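Local coordinates for protein exodeoxyribonuclease III (Neisseria meningitidis, PDB 2JC4) that acts as a 3'-5' exonuclease of DNA repair, probably trimming double-stranded DNA from its 3' ends with the help of magnesium or manganese ions, at residues A[152-157]-A[187-192]; A[177-182]-A[218-223]; A[40-45]-A[52-57]. All coordinates share one frame; numbering follows the deposited sequence.

Contacts 1 and 2 belong to the same half of the fold, the sheet that contains strands 217-221 and 185-186, and they touch where S187 OG of contact 1 lies 2.9 Å from I219 O of contact 2. Contact 3 is on the opposite side of the chain's centre, at the outer strand 53-57 of the other sheet, its centre about 32 Å from that of contact 1 and about 28 Å from that of contact 2. Chemistry follows place. Contact 2 is buried and purely aliphatic, leucine on leucine. Contact 3, partly buried, relies on stacked aromatic rings. Contact 1, also partly buried but nearer solvent, is a charged and water-bridged link between a loop and a short helix.

Contact 1 of 3, residues A[152-157]-A[187-192]; sequences ADADCY and SLRQVH
D155 holds CG anti to its own carbonyl carbon (chi1 -57°), which sets the carboxylate beside its backbone N, where OD2 can take A152 N and OD1 can face R189; R189 places its CG likewise and then bends at chi2 (-62°) to carry its guanidinium across. The two side chains run past each other in opposite directions and end with their planes only 24° apart. R189 NH2 donates to D155 OD1 at 3.0 Å, on the syn side but tilted somewhat out of the carboxylate plane, in a slightly bent salt bridge. Beside it a water accepts from R189 NE at 2.8 Å and donates to D155 OD2 at 2.8 Å. The same OD2 takes the backbone N of A152 on its anti side, at 2.9 Å. The methyl CB of A154 sits 3.8 Å from R189 NH2, a small group that lets the arginine come in close.

R189 NH1 meets H192 O at 2.9 Å, in the guanidinium plane, gripping the residue where the helix ends; NH2 also reaches G195 O. D155 OD1 is also, and more strongly, paired with R215 NE, and C156 next to it forms a disulfide with C168. The contact ties the loop between strand 141-144 and helix 170-180 to helix 187-191, which follows edge strand 185-186 of one sheet of the DNase I-like sandwich. An aspartate is short enough to stay within its turn, an arginine long enough to span the gap. Two arginines around one buried carboxylate would probably favour its ionised form and pin the loop to the helix.

Contact 2 of 3, residues A[177-182]-A[218-223]; sequences QNLLDL and HILVSP
L179 and L220, which meet here, both also touch the ring of F147, an aromatic that in turn meets the imidazole of H218, their planes at about 40°; F176 packs against the same imidazole. A second pair of flat groups lies on the exposed side, where Q177 NE2 donates to D181 OD1, four residues on, at 2.8 Å: the acceptor lies in the amide plane of Q177, whereas the amide approaches D181 from above the carboxylate plane. That bond is nearly straight (169°).

The apolar side carries the contact itself. L220 CG stands beside the backbone N, anti to the carbonyl carbon (chi1 -50°), and from there the methyl CD1 reaches the helix, 4.0 Å from L179 CB and 4.1 Å from L180 CD2, so one branch is shared by two consecutive residues. L180 and L220 cross at about a right angle. This is the helix-on-sheet packing of the DNase I-like α/β sandwich, with helix 170-180 laid on the outer face of the sheet that holds strand 217-221; I219, pointing the other way, touches V250 and A252 of the second sheet. Leucine suits L180 and L220 because a forked apolar end reaches well beyond the backbone. L179 offers its CB here, while its side chain continues the layer onto T128 of helix 115-135 and L143 of the neighbouring strand; L182 packs on V131 and M135 of that same helix.

Contact 3 of 3, residues A[40-45]-A[52-57]; sequences DKFPAA and WHCVWS
F42 lies flat on the indole of W56, and this offset stack fastens the chain leading into helix 44-48 to strand 53-57, an outermost strand of one of the two sheets of the DNase I-like α/β sandwich. The ring of F42 and the five-membered ring of W56 have centroids 4.1 Å apart and planes only 10° from parallel. The rings are shifted laterally over each other: F42 CD2 sits over the middle of the indole, 3.5 Å from W56 CD2, while F42 CB rides above the pyrrole portion, 3.6 Å from its centroid. In return W56 CB stands over the F42 ring, so each side chain offers a CH bump to the other's flat face. W56 gets there with CG between its backbone N and carbonyl carbon (chi1 65°), which keeps the indole close along its strand; F42 extends toward it with CG anti to N (chi1 -176°).

P43 CD touches the opposite face of the phenyl ring, toward its rim. P43 also centres an inverse gamma turn, which brings A44 round to the same strand. A small residue fits there: A44 CB sits at the edge of the F42 ring and 3.7 Å from W56 CH2, filling the step between the displaced rings. Two residues earlier in the strand, the slim side chain of C54 lets the CE2 side of the phenyl ring approach, with CB 3.8 Å from F42 CE2 and the sulfur at the ring edge. Both aromatics also touch A66 of the adjacent strand 65-69. At the polar corner of the indole, W56 NE1 is hydrogen-bonded to Q39 O.

Contact 1 of 3, residues A[152-157]-A[187-192]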
loop_
_atom_site.group_PDB
_atom_site.type_symbol
_atom_site.label_atom_id
_atom_site.label_comp_id
_atom_site.label_asym_id
_atom_site.label_seq_id
_atom_site.Cartn_x
_atom_site.Cartn_y
_atom_site.Cartn_z
ATOM N N ALA A 152 9.363 -8.095 -10.065
ATOM C CA ALA A 152 10.140 -9.039 -10.919
ATOM C C ALA A 152 9.259 -10.223 -11.281
ATOM O O ALA A 152 8.127 -10.323 -10.780
ATOM C CB ALA A 152 11.396 -9.481 -10.187
ATOM N N ASP A 153 9.728 -11.144 -12.128
ATOM C CA ASP A 153 8.823 -12.252 -12.546
ATOM C C ASP A 153 8.398 -13.222 -11.431
ATOM O O ASP A 153 7.342 -13.827 -11.509
ATOM C CB ASP A 153 9.371 -12.994 -13.775
ATOM C CG ASP A 153 9.038 -12.279 -15.097
ATOM O OD1 ASP A 153 8.134 -11.398 -15.155
ATOM O OD2 ASP A 153 9.666 -12.648 -16.088
ATOM N N ALA A 154 9.179 -13.333 -10.363
ATOM C CA ALA A 154 8.734 -14.116 -9.196
ATOM C C ALA A 154 7.435 -13.559 -8.566
ATOM O O ALA A 154 6.772 -14.252 -7.783
ATOM C CB ALA A 154 9.847 -14.199 -8.155
ATOM N N ASP A 155 7.086 -12.321 -8.923
ATOM C CA ASP A 155 5.925 -11.579 -8.385
ATOM C C ASP A 155 4.700 -11.637 -9.299
ATOM O O ASP A 155 3.683 -11.052 -9.005
ATOM C CB ASP A 155 6.329 -10.111 -8.168
ATOM C CG ASP A 155 7.536 -10.001 -7.251
ATOM O OD1 ASP A 155 7.561 -10.736 -6.234
ATOM O OD2 ASP A 155 8.449 -9.205 -7.514
ATOM N N CYS A 156 4.824 -12.304 -10.450
ATOM C CA CYS A 156 3.691 -12.490 -11.388
ATOM C C CYS A 156 3.535 -13.993 -11.675
ATOM O O CYS A 156 4.452 -14.587 -12.238
ATOM C CB CYS A 156 3.962 -11.723 -12.690
ATOM S SG CYS A 156 4.245 -9.934 -12.505
ATOM N N TYR A 157 2.412 -14.608 -11.267
ATOM C CA TYR A 157 2.192 -16.071 -11.477
ATOM C C TYR A 157 2.236 -16.319 -12.981
ATOM O O TYR A 157 1.795 -15.480 -13.777
ATOM C CB TYR A 157 0.871 -16.598 -10.854
ATOM C CG TYR A 157 -0.322 -16.236 -11.658
ATOM C CD1 TYR A 157 -0.768 -17.073 -12.690
ATOM C CD2 TYR A 157 -0.975 -15.014 -11.455
ATOM C CE1 TYR A 157 -1.846 -16.726 -13.472
ATOM C CE2 TYR A 157 -2.055 -14.661 -12.230
ATOM C CZ TYR A 157 -2.489 -15.526 -13.235
ATOM O OH TYR A 157 -3.559 -15.166 -14.022
ATOM N N SER A 187 11.149 -4.105 1.562
ATOM C CA SER A 187 11.316 -4.851 2.822
ATOM C C SER A 187 11.074 -6.354 2.706
ATOM O O SER A 187 11.846 -7.158 3.245
ATOM C CB SER A 187 10.498 -4.269 3.966
ATOM O OG SER A 187 9.111 -4.476 3.815
ATOM N N LEU A 188 10.005 -6.747 2.012
ATOM C CA LEU A 188 9.685 -8.177 1.921
ATOM C C LEU A 188 10.873 -8.965 1.322
ATOM O O LEU A 188 11.196 -10.072 1.793
ATOM C CB LEU A 188 8.414 -8.382 1.090
ATOM C CG LEU A 188 7.864 -9.819 1.072
ATOM C CD1 LEU A 188 6.310 -9.829 1.092
ATOM C CD2 LEU A 188 8.431 -10.585 -0.101
ATOM N N ARG A 189 11.538 -8.398 0.312
ATOM C CA ARG A 189 12.655 -9.105 -0.344
ATOM C C ARG A 189 13.962 -9.057 0.455
ATOM O O ARG A 189 14.853 -9.897 0.268
ATOM C CB ARG A 189 12.867 -8.618 -1.786
ATOM C CG ARG A 189 11.802 -9.083 -2.786
ATOM C CD ARG A 189 11.795 -10.589 -2.898
ATOM N NE ARG A 189 10.783 -11.077 -3.836
ATOM C CZ ARG A 189 10.211 -12.276 -3.773
ATOM N NH1 ARG A 189 10.510 -13.098 -2.764
ATOM N NH2 ARG A 189 9.286 -12.643 -4.684
ATOM N N GLN A 190 14.086 -8.097 1.369
ATOM C CA GLN A 190 15.203 -8.165 2.321
ATOM C C GLN A 190 15.073 -9.426 3.212
ATOM O O GLN A 190 16.029 -10.167 3.373
ATOM C CB GLN A 190 15.297 -6.908 3.180
ATOM C CG GLN A 190 16.307 -7.074 4.343
ATOM C CD GLN A 190 16.608 -5.771 5.043
ATOM O OE1 GLN A 190 16.776 -4.731 4.396
ATOM N NE2 GLN A 190 16.682 -5.815 6.379
ATOM N N VAL A 191 13.884 -9.667 3.753
ATOM C CA VAL A 191 13.589 -10.808 4.645
ATOM C C VAL A 191 13.479 -12.147 3.888
ATOM O O VAL A 191 13.913 -13.205 4.385
ATOM C CB VAL A 191 12.273 -10.555 5.495
ATOM C CG1 VAL A 191 11.898 -11.766 6.347
ATOM C CG2 VAL A 191 12.431 -9.347 6.400
ATOM N N HIS A 192 12.863 -12.101 2.703
ATOM C CA HIS A 192 12.494 -13.286 1.947
ATOM C C HIS A 192 12.953 -13.083 0.503
ATOM O O HIS A 192 12.128 -12.818 -0.380
ATOM C CB HIS A 192 10.971 -13.465 1.931
ATOM C CG HIS A 192 10.348 -13.561 3.286
ATOM N ND1 HIS A 192 10.574 -14.626 4.133
ATOM C CD2 HIS A 192 9.443 -12.770 3.909
ATOM C CE1 HIS A 192 9.857 -14.470 5.232
ATOM N NE2 HIS A 192 9.155 -13.357 5.119
HETATM O O HOH W 1 10.888 -9.845 -6.358
#

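Contact 2 of 3, residues A[177-182]-A[218-223]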
loop_
_atom_site.group_PDB
_atom_site.type_symbol
_atom_site.label_atom_id
_atom_site.label_comp_id
_atom_site.label_asym_id
_atom_site.label_seq_id
_atom_site.Cartn_x
_atom_site.Cartn_y
_atom_site.Cartn_z
ATOM N N GLN A 177 11.707 0.698 -9.577
ATOM C CA GLN A 177 13.147 0.846 -9.320
ATOM C C GLN A 177 13.496 2.299 -8.998
ATOM O O GLN A 177 14.346 2.552 -8.123
ATOM C CB GLN A 177 13.996 0.269 -10.479
ATOM C CG GLN A 177 15.532 0.180 -10.197
ATOM C CD GLN A 177 15.860 -0.698 -9.007
ATOM O OE1 GLN A 177 15.436 -1.852 -8.954
ATOM N NE2 GLN A 177 16.590 -0.158 -8.036
ATOM N N ASN A 178 12.826 3.251 -9.648
ATOM C CA ASN A 178 13.105 4.664 -9.359
ATOM C C ASN A 178 12.839 5.060 -7.905
ATOM O O ASN A 178 13.471 5.969 -7.359
ATOM C CB ASN A 178 12.343 5.582 -10.302
ATOM C CG ASN A 178 12.750 5.406 -11.748
ATOM O OD1 ASN A 178 13.812 4.879 -12.030
ATOM N ND2 ASN A 178 11.905 5.880 -12.682
ATOM N N LEU A 179 11.877 4.399 -7.274
ATOM C CA LEU A 179 11.606 4.599 -5.847
ATOM C C LEU A 179 12.706 3.969 -4.974
ATOM O O LEU A 179 13.224 4.603 -4.086
ATOM C CB LEU A 179 10.221 4.027 -5.494
ATOM C CG LEU A 179 9.008 4.731 -6.110
ATOM C CD1 LEU A 179 7.724 3.920 -5.845
ATOM C CD2 LEU A 179 8.862 6.208 -5.610
ATOM N N LEU A 180 13.047 2.708 -5.225
ATOM C CA LEU A 180 14.179 2.082 -4.542
ATOM C C LEU A 180 15.475 2.929 -4.643
ATOM O O LEU A 180 16.210 3.050 -3.643
ATOM C CB LEU A 180 14.441 0.679 -5.109
ATOM C CG LEU A 180 13.300 -0.348 -4.981
ATOM C CD1 LEU A 180 13.722 -1.692 -5.566
ATOM C CD2 LEU A 180 12.801 -0.498 -3.522
ATOM N N ASP A 181 15.743 3.463 -5.841
ATOM C CA ASP A 181 16.919 4.326 -6.147
ATOM C C ASP A 181 16.994 5.638 -5.321
ATOM O O ASP A 181 18.073 6.253 -5.170
ATOM C CB ASP A 181 16.921 4.678 -7.640
ATOM C CG ASP A 181 17.263 3.492 -8.526
ATOM O OD1 ASP A 181 17.686 2.436 -7.991
ATOM O OD2 ASP A 181 17.097 3.632 -9.772
ATOM N N LEU A 182 15.870 6.028 -4.718
ATOM C CA LEU A 182 15.895 7.120 -3.725
ATOM C C LEU A 182 16.700 6.781 -2.464
ATOM O O LEU A 182 17.102 7.697 -1.722
ATOM C CB LEU A 182 14.470 7.551 -3.313
ATOM C CG LEU A 182 13.558 7.953 -4.462
ATOM C CD1 LEU A 182 12.115 8.226 -3.975
ATOM C CD2 LEU A 182 14.122 9.129 -5.267
ATOM N N HIS A 218 3.398 -3.394 -1.251
ATOM C CA HIS A 218 4.819 -3.408 -0.792
ATOM C C HIS A 218 5.019 -2.506 0.392
ATOM O O HIS A 218 4.201 -1.626 0.638
ATOM C CB HIS A 218 5.772 -2.960 -1.920
ATOM C CG HIS A 218 5.600 -3.723 -3.203
ATOM N ND1 HIS A 218 5.742 -5.084 -3.270
ATOM C CD2 HIS A 218 5.225 -3.318 -4.445
ATOM C CE1 HIS A 218 5.498 -5.491 -4.512
ATOM N NE2 HIS A 218 5.186 -4.433 -5.246
ATOM N N ILE A 219 6.142 -2.685 1.097
ATOM C CA ILE A 219 6.500 -1.784 2.205
ATOM C C ILE A 219 7.959 -1.386 1.965
ATOM O O ILE A 219 8.839 -2.229 2.024
ATOM C CB ILE A 219 6.331 -2.462 3.586
ATOM C CG1 ILE A 219 4.850 -2.859 3.809
ATOM C CG2 ILE A 219 6.743 -1.482 4.721
ATOM C CD1 ILE A 219 4.612 -3.678 5.040
ATOM N N LEU A 220 8.179 -0.136 1.581
ATOM C CA LEU A 220 9.523 0.321 1.199
ATOM C C LEU A 220 10.047 1.150 2.366
ATOM O O LEU A 220 9.326 2.023 2.886
ATOM C CB LEU A 220 9.521 1.121 -0.121
ATOM C CG LEU A 220 8.827 0.574 -1.395
ATOM C CD1 LEU A 220 9.295 1.349 -2.635
ATOM C CD2 LEU A 220 8.990 -0.894 -1.583
ATOM N N VAL A 221 11.272 0.849 2.820
ATOM C CA VAL A 221 11.760 1.425 4.083
ATOM C C VAL A 221 13.122 2.148 3.934
ATOM O O VAL A 221 13.973 1.735 3.146
ATOM C CB VAL A 221 11.828 0.327 5.242
ATOM C CG1 VAL A 221 10.432 -0.332 5.478
ATOM C CG2 VAL A 221 12.856 -0.777 4.903
ATOM N N SER A 222 13.329 3.204 4.719
ATOM C CA SER A 222 14.631 3.857 4.777
ATOM C C SER A 222 15.625 2.937 5.510
ATOM O O SER A 222 15.213 2.011 6.244
ATOM C CB SER A 222 14.526 5.174 5.564
ATOM O OG SER A 222 14.064 4.910 6.875
ATOM N N PRO A 223 16.936 3.189 5.337
ATOM C CA PRO A 223 17.897 2.301 5.990
ATOM C C PRO A 223 17.745 2.156 7.494
ATOM O O PRO A 223 17.935 1.049 7.991
ATOM C CB PRO A 223 19.262 2.932 5.670
ATOM C CG PRO A 223 19.059 3.834 4.584
ATOM C CD PRO A 223 17.594 4.216 4.516
#

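Contact 3 of 3, residues A[40-45]-A[52-57]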
loop_
_atom_site.group_PDB
_atom_site.type_symbol
_atom_site.label_atom_id
_atom_site.label_comp_id
_atom_site.label_asym_id
_atom_site.label_seq_id
_atom_site.Cartn_x
_atom_site.Cartn_y
_atom_site.Cartn_z
ATOM N N ASP A 40 -16.728 12.611 3.941
ATOM C CA ASP A 40 -17.651 12.615 5.088
ATOM C C ASP A 40 -18.390 11.285 5.303
ATOM O O ASP A 40 -19.296 11.204 6.151
ATOM C CB ASP A 40 -18.635 13.806 4.980
ATOM C CG ASP A 40 -19.704 13.612 3.906
ATOM O OD1 ASP A 40 -19.581 12.663 3.092
ATOM O OD2 ASP A 40 -20.673 14.415 3.859
ATOM N N LYS A 41 -18.038 10.239 4.534
ATOM C CA LYS A 41 -18.646 8.917 4.714
ATOM C C LYS A 41 -17.681 7.887 5.360
ATOM O O LYS A 41 -18.052 6.745 5.650
ATOM C CB LYS A 41 -19.201 8.407 3.392
ATOM C CG LYS A 41 -20.255 9.320 2.764
ATOM C CD LYS A 41 -21.630 9.081 3.376
ATOM C CE LYS A 41 -22.645 10.141 2.957
ATOM N NZ LYS A 41 -22.663 11.278 3.945
ATOM N N PHE A 42 -16.452 8.313 5.609
ATOM C CA PHE A 42 -15.467 7.482 6.304
ATOM C C PHE A 42 -16.058 7.133 7.683
ATOM O O PHE A 42 -16.532 8.055 8.374
ATOM C CB PHE A 42 -14.165 8.273 6.474
ATOM C CG PHE A 42 -13.049 7.479 7.086
ATOM C CD1 PHE A 42 -12.271 6.617 6.298
ATOM C CD2 PHE A 42 -12.780 7.567 8.448
ATOM C CE1 PHE A 42 -11.232 5.882 6.865
ATOM C CE2 PHE A 42 -11.727 6.817 9.038
ATOM C CZ PHE A 42 -10.965 5.980 8.249
ATOM N N PRO A 43 -16.016 5.832 8.095
ATOM C CA PRO A 43 -16.548 5.438 9.412
ATOM C C PRO A 43 -15.630 5.831 10.598
ATOM O O PRO A 43 -15.197 4.969 11.398
ATOM C CB PRO A 43 -16.708 3.916 9.264
ATOM C CG PRO A 43 -15.536 3.521 8.378
ATOM C CD PRO A 43 -15.489 4.650 7.360
ATOM N N ALA A 44 -15.381 7.132 10.740
ATOM C CA ALA A 44 -14.449 7.638 11.754
ATOM C C ALA A 44 -14.898 7.222 13.175
ATOM O O ALA A 44 -14.116 6.694 13.963
ATOM C CB ALA A 44 -14.293 9.176 11.642
ATOM N N ALA A 45 -16.176 7.404 13.479
ATOM C CA ALA A 45 -16.700 7.040 14.804
ATOM C C ALA A 45 -16.469 5.559 15.127
ATOM O O ALA A 45 -16.052 5.246 16.218
ATOM C CB ALA A 45 -18.205 7.408 14.933
ATOM N N TRP A 52 -8.742 4.185 18.165
ATOM C CA TRP A 52 -7.822 4.493 17.069
ATOM C C TRP A 52 -7.951 5.895 16.526
ATOM O O TRP A 52 -9.059 6.351 16.229
ATOM C CB TRP A 52 -7.988 3.465 15.948
ATOM C CG TRP A 52 -7.660 2.089 16.448
ATOM C CD1 TRP A 52 -8.508 1.230 17.115
ATOM C CD2 TRP A 52 -6.396 1.418 16.364
ATOM N NE1 TRP A 52 -7.838 0.070 17.457
ATOM C CE2 TRP A 52 -6.539 0.167 17.024
ATOM C CE3 TRP A 52 -5.150 1.755 15.814
ATOM C CZ2 TRP A 52 -5.497 -0.762 17.102
ATOM C CZ3 TRP A 52 -4.117 0.835 15.910
ATOM C CH2 TRP A 52 -4.296 -0.404 16.554
ATOM N N HIS A 53 -6.817 6.569 16.348
ATOM C CA HIS A 53 -6.785 7.852 15.626
ATOM C C HIS A 53 -6.752 7.602 14.116
ATOM O O HIS A 53 -6.074 6.686 13.664
ATOM C CB HIS A 53 -5.572 8.650 16.049
ATOM C CG HIS A 53 -5.552 8.970 17.512
ATOM N ND1 HIS A 53 -6.394 9.905 18.078
ATOM C CD2 HIS A 53 -4.814 8.464 18.525
ATOM C CE1 HIS A 53 -6.163 9.969 19.378
ATOM N NE2 HIS A 53 -5.210 9.101 19.674
ATOM N N CYS A 54 -7.524 8.388 13.356
ATOM C CA CYS A 54 -7.661 8.188 11.922
ATOM C C CYS A 54 -7.433 9.481 11.197
ATOM O O CYS A 54 -7.979 10.512 11.610
ATOM C CB CYS A 54 -9.095 7.759 11.584
ATOM S SG CYS A 54 -9.588 6.256 12.389
ATOM N N VAL A 55 -6.646 9.443 10.120
ATOM C CA VAL A 55 -6.651 10.544 9.152
ATOM C C VAL A 55 -6.904 9.942 7.788
ATOM O O VAL A 55 -6.519 8.802 7.546
ATOM C CB VAL A 55 -5.353 11.386 9.164
ATOM C CG1 VAL A 55 -5.188 12.078 10.552
ATOM C CG2 VAL A 55 -4.105 10.536 8.803
ATOM N N TRP A 56 -7.589 10.672 6.921
ATOM C CA TRP A 56 -7.969 10.069 5.651
ATOM C C TRP A 56 -8.220 11.104 4.578
ATOM O O TRP A 56 -8.363 12.317 4.857
ATOM C CB TRP A 56 -9.220 9.183 5.825
ATOM C CG TRP A 56 -10.450 9.967 6.206
ATOM C CD1 TRP A 56 -11.424 10.423 5.352
ATOM C CD2 TRP A 56 -10.851 10.389 7.535
ATOM N NE1 TRP A 56 -12.401 11.093 6.065
ATOM C CE2 TRP A 56 -12.075 11.088 7.399
ATOM C CE3 TRP A 56 -10.306 10.231 8.811
ATOM C CZ2 TRP A 56 -12.746 11.641 8.488
ATOM C CZ3 TRP A 56 -10.983 10.785 9.904
ATOM C CH2 TRP A 56 -12.190 11.474 9.730
ATOM N N SER A 57 -8.323 10.595 3.351
ATOM C CA SER A 57 -8.545 11.420 2.166
ATOM C C SER A 57 -9.405 10.548 1.300
ATOM O O SER A 57 -8.916 9.523 0.750
ATOM C CB SER A 57 -7.218 11.694 1.445
ATOM O OG SER A 57 -7.398 12.531 0.304
#